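Local coordinates for protein DOA1 (Saccharomyces cerevisiae, PDB 3ODT) that probably binds ubiquitin through its seven-bladed WD40 beta propeller and takes part in regulating the turnover of F-box proteins, at residues D20-V25 / F61-C66; D38-L43 / G52-T57; S180-D185 / F198-N203. All coordinates share one frame; numbering follows the deposited sequence.

Interaction 1: residues D20-V25 / F61-C66; sequences DVRDVV and FLNSVC
Asp23 turns its CG anti to the backbone N (chi1 -150°), which puts CG on the side of Val65, while Val65 CG1, set between its own N and carbonyl carbon, faces back toward Asp23 and Val25. Strands 21-25 and 62-66 run parallel, their axes 3° apart and 5.2 Å from each other at closest approach. No backbone hydrogen bond joins them; the side chain of Asp23 does so instead. Its OD2 accepts from Val65 N at 2.9 Å (N-H...O 153°), the donor coming in on the anti side and tilted out of the carboxylate plane. The other oxygen, OD1, is hydrogen-bonded to Ser271 OG and takes a weak bond from Val24 N; both oxygens thus have partners, which would restrain the rotation of the group. Beside this bond Val65 CG1 makes an apolar contact with Val25 CG1 at 3.8 Å, and the same methyl lies against the carboxylate carbon of Asp23. At the other end Arg22 and Asn63 lie side by side and point the same way. Asn63 OD1 meets the aliphatic part of the arginine, 3.4 Å from Arg22 CG, and the guanidinium and amide planes are steeply inclined to each other. The polar ends are engaged elsewhere: Asn63 ND2 with Asn106 OD1, and the Arg22 guanidinium in a cation-pi contact with Trp270. Asn63 and Ser64 form a classic beta bulge opposite Gly77. Both strands are the innermost of their four-stranded propeller blades, as in WD40 domains generally, so this is a blade-to-blade contact close to the central axis; through Ser271 of strand 269-274 and Ser64 OG bonded to Val107 O of strand 107-113, it continues to the next blade on each side.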
# COMPACT_ATOMS: atom_id res chain seq x y z
N ASP A 20 0.10 -5.08 -15.28
CA ASP A 20 -0.23 -4.02 -14.35
C ASP A 20 0.77 -3.97 -13.21
O ASP A 20 1.16 -5.01 -12.67
CB ASP A 20 -1.62 -4.20 -13.73
CG ASP A 20 -2.74 -4.01 -14.72
OD1 ASP A 20 -2.52 -4.12 -15.93
OD2 ASP A 20 -3.86 -3.73 -14.27
N VAL A 21 1.11 -2.74 -12.79
CA VAL A 21 1.87 -2.54 -11.56
C VAL A 21 0.87 -2.47 -10.41
O VAL A 21 0.02 -1.59 -10.34
CB VAL A 21 2.70 -1.26 -11.61
CG1 VAL A 21 3.46 -1.08 -10.30
CG2 VAL A 21 3.65 -1.30 -12.80
N ARG A 22 0.96 -3.42 -9.50
CA ARG A 22 -0.05 -3.58 -8.47
C ARG A 22 0.31 -2.95 -7.13
O ARG A 22 -0.57 -2.68 -6.32
CB ARG A 22 -0.31 -5.05 -8.26
CG ARG A 22 -0.94 -5.78 -9.45
CD ARG A 22 -2.36 -5.31 -9.72
NE ARG A 22 -3.15 -5.35 -8.50
CZ ARG A 22 -4.47 -5.39 -8.43
NH1 ARG A 22 -5.18 -5.46 -9.54
NH2 ARG A 22 -5.07 -5.39 -7.23
N ASP A 23 1.59 -2.73 -6.91
CA ASP A 23 2.06 -2.16 -5.66
C ASP A 23 3.45 -1.57 -5.84
O ASP A 23 4.29 -2.11 -6.58
CB ASP A 23 2.03 -3.20 -4.54
CG ASP A 23 1.80 -2.57 -3.15
OD1 ASP A 23 1.52 -1.35 -3.05
OD2 ASP A 23 1.83 -3.32 -2.15
N VAL A 24 3.67 -0.42 -5.18
CA VAL A 24 4.93 0.31 -5.20
C VAL A 24 5.33 0.70 -3.78
O VAL A 24 4.48 0.93 -2.91
CB VAL A 24 4.83 1.58 -6.10
CG1 VAL A 24 4.46 1.17 -7.52
CG2 VAL A 24 3.80 2.55 -5.57
N VAL A 25 6.63 0.83 -3.56
CA VAL A 25 7.14 1.22 -2.26
C VAL A 25 8.39 2.08 -2.42
O VAL A 25 9.24 1.80 -3.28
CB VAL A 25 7.40 -0.04 -1.35
CG1 VAL A 25 8.50 -0.95 -1.92
CG2 VAL A 25 7.72 0.35 0.08
N PHE A 61 1.30 -13.94 -10.18
CA PHE A 61 1.03 -12.52 -10.10
C PHE A 61 1.51 -12.03 -8.75
O PHE A 61 1.29 -12.70 -7.71
CB PHE A 61 -0.47 -12.26 -10.20
CG PHE A 61 -1.11 -12.69 -11.47
CD1 PHE A 61 -0.35 -13.02 -12.59
CD2 PHE A 61 -2.49 -12.77 -11.55
CE1 PHE A 61 -0.98 -13.42 -13.77
CE2 PHE A 61 -3.11 -13.17 -12.73
CZ PHE A 61 -2.35 -13.49 -13.83
N LEU A 62 2.16 -10.87 -8.74
CA LEU A 62 2.56 -10.22 -7.50
C LEU A 62 1.66 -8.99 -7.31
O LEU A 62 1.48 -8.16 -8.23
CB LEU A 62 4.03 -9.83 -7.53
CG LEU A 62 5.02 -10.99 -7.64
CD1 LEU A 62 6.44 -10.48 -7.68
CD2 LEU A 62 4.81 -11.93 -6.47
N ASN A 63 1.08 -8.91 -6.11
CA ASN A 63 0.07 -7.93 -5.76
C ASN A 63 0.42 -6.99 -4.62
O ASN A 63 -0.23 -5.97 -4.43
CB ASN A 63 -1.24 -8.63 -5.46
CG ASN A 63 -1.85 -9.25 -6.71
OD1 ASN A 63 -1.94 -8.60 -7.74
ND2 ASN A 63 -2.24 -10.53 -6.63
N SER A 64 1.46 -7.33 -3.87
CA SER A 64 1.84 -6.54 -2.71
C SER A 64 3.37 -6.53 -2.54
O SER A 64 4.08 -7.50 -2.88
CB SER A 64 1.14 -7.10 -1.47
OG SER A 64 1.45 -8.46 -1.28
N VAL A 65 3.84 -5.44 -1.96
CA VAL A 65 5.26 -5.25 -1.67
C VAL A 65 5.38 -4.34 -0.45
O VAL A 65 4.51 -3.48 -0.20
CB VAL A 65 6.02 -4.61 -2.88
CG1 VAL A 65 5.60 -3.16 -3.09
CG2 VAL A 65 7.53 -4.75 -2.77
N CYS A 66 6.46 -4.55 0.31
CA CYS A 66 6.88 -3.61 1.35
C CYS A 66 8.38 -3.74 1.52
O CYS A 66 9.03 -4.57 0.86
CB CYS A 66 6.13 -3.82 2.67
SG CYS A 66 6.54 -5.34 3.55

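Interaction 2: residues D38-L43 / G52-T57; sequences DGTVRL and GTVVYT
Arg42 and Val54 meet across a pair of antiparallel strands, 40-43 and 52-57, with Val54 CG2 3.5 Å above one face of the guanidinium, offset toward its rim. On the same face of the sheet Thr40 and Thr57 stand side by side, Thr40 CG2 3.9 Å from Thr57 OG1. On the side of Val41 and Leu43 the touching groups are apolar: Val41 CG1 touches Val55 CG2 at 3.6 Å, its CG2 packs on Tyr56 CB, and Leu43 CB reaches Val55 CG1. Behind these side chains lies a backbone pairing with a fault in it. Leu43 and Thr53 exchange two hydrogen bonds, and Val41 N gives one to Tyr56 O, but Val41 O accepts from Val55 N at 2.9 Å and only weakly from Tyr56 N at 3.5 Å. Val55 and Tyr56 thus face Val41 together in a classic beta bulge that shifts the register by one. What places Arg42 is its own segment, Thr40 on the strand and Asp38 in the turn before it: NE donates to Thr40 OG1 at 3.1 Å, and NH2 forms a salt bridge with Asp38 OD2, which it meets from above the carboxylate plane. Thr40 OG1, standing between its backbone N and carbonyl carbon (chi1 70°), donates to Asp38 OD1 at 2.7 Å, and Thr40 N closes an Asx turn on the same oxygen, both donors on one face of the plane. Asp38 OD2 also accepts from His17 ND1 and Asp18 N, the histidine-aspartate link familiar from WD repeats. The hairpin forms the outer half of its blade; strand 31-36 continues the sheet inward, and Leu74 and Phe76 of the next blade pack on Val41.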
# COMPACT_ATOMS: atom_id res chain seq x y z
N ASP A 38 3.12 -9.24 -13.97
CA ASP A 38 4.13 -9.90 -14.81
C ASP A 38 5.05 -10.84 -14.00
O ASP A 38 5.91 -11.51 -14.56
CB ASP A 38 4.94 -8.90 -15.66
CG ASP A 38 5.90 -8.02 -14.85
OD1 ASP A 38 6.10 -8.26 -13.65
OD2 ASP A 38 6.48 -7.07 -15.46
N GLY A 39 4.86 -10.88 -12.69
CA GLY A 39 5.56 -11.80 -11.83
C GLY A 39 6.91 -11.31 -11.35
O GLY A 39 7.63 -12.06 -10.70
N THR A 40 7.24 -10.06 -11.65
CA THR A 40 8.54 -9.51 -11.30
C THR A 40 8.46 -8.48 -10.18
O THR A 40 7.42 -7.83 -9.97
CB THR A 40 9.28 -8.88 -12.51
OG1 THR A 40 8.63 -7.66 -12.91
CG2 THR A 40 9.38 -9.85 -13.67
N VAL A 41 9.58 -8.37 -9.47
CA VAL A 41 9.88 -7.29 -8.53
C VAL A 41 10.98 -6.49 -9.19
O VAL A 41 12.00 -7.05 -9.57
CB VAL A 41 10.45 -7.82 -7.21
CG1 VAL A 41 10.71 -6.67 -6.24
CG2 VAL A 41 9.52 -8.86 -6.60
N ARG A 42 10.77 -5.19 -9.35
CA ARG A 42 11.77 -4.30 -9.91
C ARG A 42 12.20 -3.25 -8.93
O ARG A 42 11.39 -2.68 -8.19
CB ARG A 42 11.24 -3.66 -11.18
CG ARG A 42 11.08 -4.68 -12.25
CD ARG A 42 10.46 -4.12 -13.48
NE ARG A 42 9.90 -5.22 -14.24
CZ ARG A 42 10.32 -5.65 -15.42
NH1 ARG A 42 11.34 -5.09 -16.02
NH2 ARG A 42 9.68 -6.65 -15.97
N LEU A 43 13.51 -3.03 -8.91
CA LEU A 43 14.16 -2.00 -8.13
C LEU A 43 14.63 -0.94 -9.10
O LEU A 43 15.37 -1.23 -10.07
CB LEU A 43 15.35 -2.58 -7.37
CG LEU A 43 16.14 -1.56 -6.57
CD1 LEU A 43 15.29 -0.96 -5.45
CD2 LEU A 43 17.37 -2.23 -6.00
N GLY A 52 15.82 0.80 -13.98
CA GLY A 52 15.20 -0.35 -13.37
C GLY A 52 15.96 -1.65 -13.61
O GLY A 52 16.52 -1.87 -14.69
N THR A 53 15.97 -2.49 -12.59
CA THR A 53 16.51 -3.84 -12.67
C THR A 53 15.51 -4.82 -12.05
O THR A 53 14.85 -4.53 -11.05
CB THR A 53 17.81 -3.97 -11.87
OG1 THR A 53 18.71 -2.93 -12.22
CG2 THR A 53 18.46 -5.28 -12.17
N VAL A 54 15.40 -6.01 -12.63
CA VAL A 54 14.57 -7.06 -12.08
C VAL A 54 15.36 -7.78 -11.00
O VAL A 54 16.42 -8.35 -11.28
CB VAL A 54 14.11 -8.08 -13.14
CG1 VAL A 54 13.35 -9.20 -12.50
CG2 VAL A 54 13.26 -7.39 -14.19
N VAL A 55 14.84 -7.76 -9.78
CA VAL A 55 15.52 -8.40 -8.65
C VAL A 55 14.88 -9.73 -8.29
O VAL A 55 15.46 -10.51 -7.54
CB VAL A 55 15.60 -7.47 -7.42
CG1 VAL A 55 16.50 -6.25 -7.74
CG2 VAL A 55 14.24 -7.04 -6.97
N TYR A 56 13.71 -10.00 -8.86
CA TYR A 56 13.07 -11.31 -8.69
C TYR A 56 12.06 -11.55 -9.82
O TYR A 56 11.33 -10.66 -10.20
CB TYR A 56 12.33 -11.41 -7.33
CG TYR A 56 11.48 -12.67 -7.21
CD1 TYR A 56 11.98 -13.84 -6.65
CD2 TYR A 56 10.17 -12.69 -7.68
CE1 TYR A 56 11.18 -14.98 -6.56
CE2 TYR A 56 9.37 -13.80 -7.57
CZ TYR A 56 9.87 -14.94 -7.01
OH TYR A 56 9.05 -16.06 -6.95
N THR A 57 12.04 -12.77 -10.33
CA THR A 57 11.04 -13.21 -11.29
C THR A 57 10.45 -14.53 -10.86
O THR A 57 11.18 -15.45 -10.45
CB THR A 57 11.62 -13.45 -12.69
OG1 THR A 57 12.37 -12.31 -13.10
CG2 THR A 57 10.50 -13.66 -13.67

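Interaction 3: residues S180-D185 / F198-N203; sequences SGIHND and FISCSN
His183 lies against Ser202, with the serine CB over one face of the imidazole, though too close in the model for the separation to be trusted. The tight side is made by Ile182, His183, Ser200 and Ser202, all buried. Ile182 CG2 approaches Ser200 OG at 3.6 Å. This hydroxyl sits at the edge of the imidazole, buried and without a partner as modelled; the ring orientation is doubtful, and the turned ring would probably put a nitrogen beside it. Ser202 swings OG anti to its backbone N (chi1 167°), where it bonds to Val186 O and Asp204 N. In sequence and place, His183 in the loop that enters the blade and Ser200 on its second strand correspond to the histidine and serine or threonine of the WD-repeat hydrogen-bond network, and the histidine side chain also touches Asp204. Packing is looser toward Asp185, a partly exposed residue. Its OD2 lies 3.6 Å from Asn203 CB, and its CB is 3.7 Å from Ser202 OG; the side chains of Asp185 and Asn203 cross at about a right angle, with carboxylate and amide planes 82° apart. Asn203 OD1, also on a partly exposed residue, takes a weak hydrogen bond from Arg188 NH1.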
# COMPACT_ATOMS: atom_id res chain seq x y z
N SER A 180 -18.24 -1.21 11.84
CA SER A 180 -19.14 -1.69 10.79
C SER A 180 -19.93 -0.54 10.17
O SER A 180 -20.65 -0.74 9.18
CB SER A 180 -20.12 -2.71 11.33
OG SER A 180 -21.01 -2.08 12.24
N GLY A 181 -19.78 0.65 10.74
CA GLY A 181 -20.52 1.81 10.26
C GLY A 181 -19.74 2.84 9.43
O GLY A 181 -20.22 3.96 9.24
N ILE A 182 -18.57 2.46 8.94
CA ILE A 182 -17.71 3.40 8.23
C ILE A 182 -18.00 3.37 6.73
O ILE A 182 -18.16 4.42 6.11
CB ILE A 182 -16.22 3.10 8.48
CG1 ILE A 182 -16.00 2.98 9.99
CG2 ILE A 182 -15.35 4.21 7.88
CD1 ILE A 182 -16.37 4.22 10.77
N HIS A 183 -18.04 2.17 6.15
CA HIS A 183 -18.39 2.01 4.75
C HIS A 183 -19.44 0.93 4.63
O HIS A 183 -19.39 -0.06 5.37
CB HIS A 183 -17.17 1.57 3.96
CG HIS A 183 -16.06 2.57 3.95
ND1 HIS A 183 -14.94 2.44 4.73
CD2 HIS A 183 -15.91 3.72 3.25
CE1 HIS A 183 -14.12 3.45 4.49
NE2 HIS A 183 -14.69 4.24 3.61
N ASN A 184 -20.35 1.09 3.67
CA ASN A 184 -21.32 0.06 3.35
C ASN A 184 -20.92 -0.69 2.08
O ASN A 184 -21.76 -1.05 1.26
CB ASN A 184 -22.72 0.66 3.18
CG ASN A 184 -23.81 -0.39 3.16
OD1 ASN A 184 -23.68 -1.45 3.77
ND2 ASN A 184 -24.90 -0.09 2.46
N ASP A 185 -19.61 -0.92 1.93
CA ASP A 185 -19.05 -1.56 0.77
C ASP A 185 -17.68 -2.07 1.18
O ASP A 185 -17.23 -1.86 2.31
CB ASP A 185 -18.92 -0.56 -0.39
CG ASP A 185 -18.95 -1.22 -1.78
OD1 ASP A 185 -18.64 -2.43 -1.93
OD2 ASP A 185 -19.22 -0.47 -2.75
N PHE A 198 -7.50 6.62 12.36
CA PHE A 198 -7.12 6.03 11.09
C PHE A 198 -7.92 6.62 9.95
O PHE A 198 -8.96 7.24 10.17
CB PHE A 198 -7.23 4.48 11.15
CG PHE A 198 -8.64 3.94 11.19
CD1 PHE A 198 -9.38 3.78 10.02
CD2 PHE A 198 -9.21 3.55 12.40
CE1 PHE A 198 -10.69 3.25 10.07
CE2 PHE A 198 -10.53 3.05 12.45
CZ PHE A 198 -11.26 2.88 11.30
N ILE A 199 -7.41 6.45 8.72
CA ILE A 199 -8.20 6.72 7.53
C ILE A 199 -8.43 5.41 6.80
O ILE A 199 -7.56 4.53 6.80
CB ILE A 199 -7.59 7.78 6.61
CG1 ILE A 199 -6.18 7.38 6.20
CG2 ILE A 199 -7.50 9.10 7.36
CD1 ILE A 199 -5.67 8.23 5.01
N SER A 200 -9.59 5.26 6.20
CA SER A 200 -9.90 4.08 5.41
C SER A 200 -10.46 4.55 4.07
O SER A 200 -10.96 5.67 3.95
CB SER A 200 -10.95 3.23 6.10
OG SER A 200 -12.09 4.00 6.41
N CYS A 201 -10.37 3.69 3.07
CA CYS A 201 -10.99 3.94 1.78
C CYS A 201 -11.65 2.67 1.28
O CYS A 201 -11.36 1.55 1.76
CB CYS A 201 -9.97 4.46 0.76
SG CYS A 201 -8.74 3.27 0.23
N SER A 202 -12.53 2.85 0.29
CA SER A 202 -13.46 1.81 -0.04
C SER A 202 -13.90 1.80 -1.51
O SER A 202 -13.74 2.78 -2.25
CB SER A 202 -14.66 1.99 0.90
OG SER A 202 -15.82 1.25 0.56
N ASN A 203 -14.49 0.68 -1.93
CA ASN A 203 -15.15 0.62 -3.22
C ASN A 203 -16.33 1.60 -3.33
O ASN A 203 -16.79 1.86 -4.42
CB ASN A 203 -15.70 -0.78 -3.48
CG ASN A 203 -14.62 -1.78 -3.90
OD1 ASN A 203 -13.41 -1.50 -3.86
ND2 ASN A 203 -15.07 -2.97 -4.29

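Interactions 1 and 2 adjoin, their centres about 10 Å apart. Leu62 links them: its CD1 lies 3.6 Å from Val41 CG2, packing the inner strand of one blade against the outer hairpin of the preceding blade. Along the chain the connection from the outer strand 50-57 of one blade leads to the inner strand 62-68 of the next. Interaction 3 belongs to a blade on another part of the ring, its centre about 22 Å from that of interaction 1 and about 33 Å from that of interaction 2, which lies on the opposite side of the chain's centre. The calcium ion belongs to the neighbourhood of interaction 1: Asp20, at the start of 20-25, shares its site with Ser285 and Asn287.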